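Local coordinates for protein predicted DNA-binding transcriptional regulator (Aliivibrio fischeri ES114, PDB 7DWN) that binds DNA as a tetrameric LysR-type regulator and activates transcription, pairing its regulatory domains with those of neighbouring subunits, at the interface of chains A and B. Numbering follows the deposited sequence. Chains: chain A/B, Predicted DNA-binding transcriptional regulator.

The interface of chains A and B. Residues chain A 101, 104-105, 126, 128; chain B 101, 223, 225-226.
The regulatory-domain dimer contact of this LysR-type regulator brings the first turns of helix 101-114 of chain A and helix 101-113 of chain B together at a pair of His101 rings, with the start of helix 224-232 of chain B alongside. The interface is two-fold symmetric, and the methionine contacts recur with the chains exchanged. A:His101 and B:His101 approach from opposite directions and stack almost parallel, the planes only 7° apart and the ring centroids 3.6 Å from each other. Each ring puts its NE2 over the centre of the other. Both side chains hold CG anti to the backbone N (chi1 -168° in A:His101), which sends the imidazoles away from their own helices and into the shared layer.

On the opposite face of A:His101 lies the thioether of B:Met223, its SD off-centre over the CG-CD2 edge and 3.6 Å from CD2. The B:Met223 chain bends at its last torsion (chi3 -82°), carrying the CE methyl past the ring toward A:Val126 CG1, at 3.7 Å, and A:Ala104 CB; A:Ala128 CB lies more loosely beside the same thioether.

One turn along helix 101-114 from A:His101, at A:Ala104 and A:Thr105, B:Met226 folds back through chi2 and chi3 and lays its CE methyl against A:Ala104 CB at 3.4 Å, close also to A:Thr105 CG2. That threonine turns its hydroxyl inward to its own helix, where OG1 hydrogen-bonds A:His101 O at 3.1 Å; its methyl is presented to chain B. B:Asp225 crosses the threonine at about a right angle, with OD2 near CG2. Its carboxylate is 4.9 Å, measured at OD2, from A:His101 NE2, not in contact but near enough that it might favour a protonated imidazole.

Water 1 provides a polar bridge across the patch: it sits in the plane of the A:His101 ring, 2.9 Å from NE2, and bonds on to the backbone B:Asp225 N at 3.1 Å.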
ATOM      1  N   HIS A 101      24.575 -12.032  -7.213  1.00 31.51           N
ATOM      2  CA  HIS A 101      25.469 -12.835  -6.380  1.00 31.40           C
ATOM      3  C   HIS A 101      26.794 -13.111  -7.083  1.00 26.18           C
ATOM      4  O   HIS A 101      27.873 -12.878  -6.523  1.00 32.10           O
ATOM      5  CB  HIS A 101      24.770 -14.143  -6.002  1.00 34.66           C
ATOM      6  CG  HIS A 101      25.457 -14.915  -4.920  1.00 35.07           C
ATOM      7  ND1 HIS A 101      26.675 -15.532  -5.101  1.00 31.61           N
ATOM      8  CD2 HIS A 101      25.085 -15.186  -3.647  1.00 28.06           C
ATOM      9  CE1 HIS A 101      27.030 -16.141  -3.983  1.00 34.68           C
ATOM     10  NE2 HIS A 101      26.082 -15.947  -3.085  1.00 34.09           N
ATOM     11  N   ALA A 104      28.737  -9.882  -7.523  1.00 36.04           N
ATOM     12  CA  ALA A 104      29.315  -9.420  -6.271  1.00 38.37           C
ATOM     13  C   ALA A 104      30.553 -10.236  -5.918  1.00 32.93           C
ATOM     14  O   ALA A 104      31.627  -9.676  -5.673  1.00 27.82           O
ATOM     15  CB  ALA A 104      28.268  -9.474  -5.160  1.00 54.26           C
ATOM     16  N   THR A 105      30.436 -11.567  -5.952  1.00 30.36           N
ATOM     17  CA  THR A 105      31.579 -12.421  -5.633  1.00 33.72           C
ATOM     18  C   THR A 105      32.741 -12.227  -6.604  1.00 34.23           C
ATOM     19  O   THR A 105      33.896 -12.471  -6.238  1.00 38.51           O
ATOM     20  CB  THR A 105      31.153 -13.891  -5.620  1.00 35.92           C
ATOM     21  OG1 THR A 105      30.587 -14.242  -6.889  1.00 44.29           O
ATOM     22  CG2 THR A 105      30.130 -14.146  -4.521  1.00 22.93           C
ATOM     23  N   VAL A 126      26.972  -4.793   0.850  1.00 42.51           N
ATOM     24  CA  VAL A 126      26.589  -5.458  -0.391  1.00 33.41           C
ATOM     25  C   VAL A 126      25.442  -6.415  -0.102  1.00 31.27           C
ATOM     26  O   VAL A 126      25.595  -7.371   0.668  1.00 36.34           O
ATOM     27  CB  VAL A 126      27.778  -6.199  -1.020  1.00 32.37           C
ATOM     28  CG1 VAL A 126      27.396  -6.733  -2.390  1.00 31.68           C
ATOM     29  CG2 VAL A 126      28.981  -5.273  -1.116  1.00 35.13           C
ATOM     30  N   ALA A 128      22.286  -8.840  -1.948  1.00 42.63           N
ATOM     31  CA  ALA A 128      21.900  -9.497  -3.189  1.00 34.75           C
ATOM     32  C   ALA A 128      20.731  -8.766  -3.840  1.00 48.69           C
ATOM     33  O   ALA A 128      19.873  -8.190  -3.166  1.00 41.79           O
ATOM     34  CB  ALA A 128      21.537 -10.959  -2.933  1.00 31.02           C
TER
ATOM     35  N   HIS B 101      20.951 -19.246  -0.500  1.00 32.56           N
ATOM     36  CA  HIS B 101      22.052 -19.629  -1.384  1.00 25.23           C
ATOM     37  C   HIS B 101      22.967 -20.665  -0.736  1.00 29.18           C
ATOM     38  O   HIS B 101      23.274 -21.707  -1.334  1.00 32.34           O
ATOM     39  CB  HIS B 101      22.841 -18.374  -1.767  1.00 36.92           C
ATOM     40  CG  HIS B 101      23.759 -18.561  -2.932  1.00 36.93           C
ATOM     41  ND1 HIS B 101      24.984 -19.180  -2.824  1.00 35.90           N
ATOM     42  CD2 HIS B 101      23.637 -18.191  -4.230  1.00 35.65           C
ATOM     43  CE1 HIS B 101      25.574 -19.194  -4.007  1.00 32.92           C
ATOM     44  NE2 HIS B 101      24.777 -18.601  -4.877  1.00 37.51           N
ATOM     45  N   MET B 223      25.499 -12.190   2.194  1.00 39.97           N
ATOM     46  CA  MET B 223      25.904 -13.418   1.524  1.00 37.94           C
ATOM     47  C   MET B 223      27.097 -14.018   2.256  1.00 41.41           C
ATOM     48  O   MET B 223      28.161 -13.394   2.326  1.00 27.59           O
ATOM     49  CB  MET B 223      26.255 -13.137   0.063  1.00 32.14           C
ATOM     50  CG  MET B 223      25.134 -12.475  -0.728  1.00 35.64           C
ATOM     51  SD  MET B 223      25.657 -11.858  -2.343  1.00 45.85           S
ATOM     52  CE  MET B 223      26.385 -10.284  -1.893  1.00 43.45           C
ATOM     53  N   ASP B 225      28.926 -16.382   1.249  1.00 35.23           N
ATOM     54  CA  ASP B 225      30.011 -16.606   0.299  1.00 42.43           C
ATOM     55  C   ASP B 225      30.849 -15.348   0.111  1.00 35.05           C
ATOM     56  O   ASP B 225      32.068 -15.436  -0.069  1.00 31.67           O
ATOM     57  CB  ASP B 225      29.448 -17.089  -1.039  1.00 43.81           C
ATOM     58  CG  ASP B 225      30.449 -17.916  -1.830  1.00 61.60           C
ATOM     59  OD1 ASP B 225      30.946 -18.924  -1.285  1.00 66.79           O
ATOM     60  OD2 ASP B 225      30.730 -17.565  -2.997  1.00 68.78           O
ATOM     61  N   MET B 226      30.224 -14.172   0.179  1.00 31.11           N
ATOM     62  CA  MET B 226      30.974 -12.922   0.103  1.00 30.02           C
ATOM     63  C   MET B 226      31.933 -12.786   1.278  1.00 37.03           C
ATOM     64  O   MET B 226      33.127 -12.507   1.099  1.00 38.94           O
ATOM     65  CB  MET B 226      30.005 -11.740   0.067  1.00 29.06           C
ATOM     66  CG  MET B 226      30.668 -10.390  -0.132  1.00 47.47           C
ATOM     67  SD  MET B 226      31.310 -10.244  -1.803  1.00 43.13           S
ATOM     68  CE  MET B 226      29.980 -11.049  -2.680  1.00 46.75           C
TER
HETATM   69  O   HOH W   1      26.259 -16.848  -0.292  1.00 30.80           O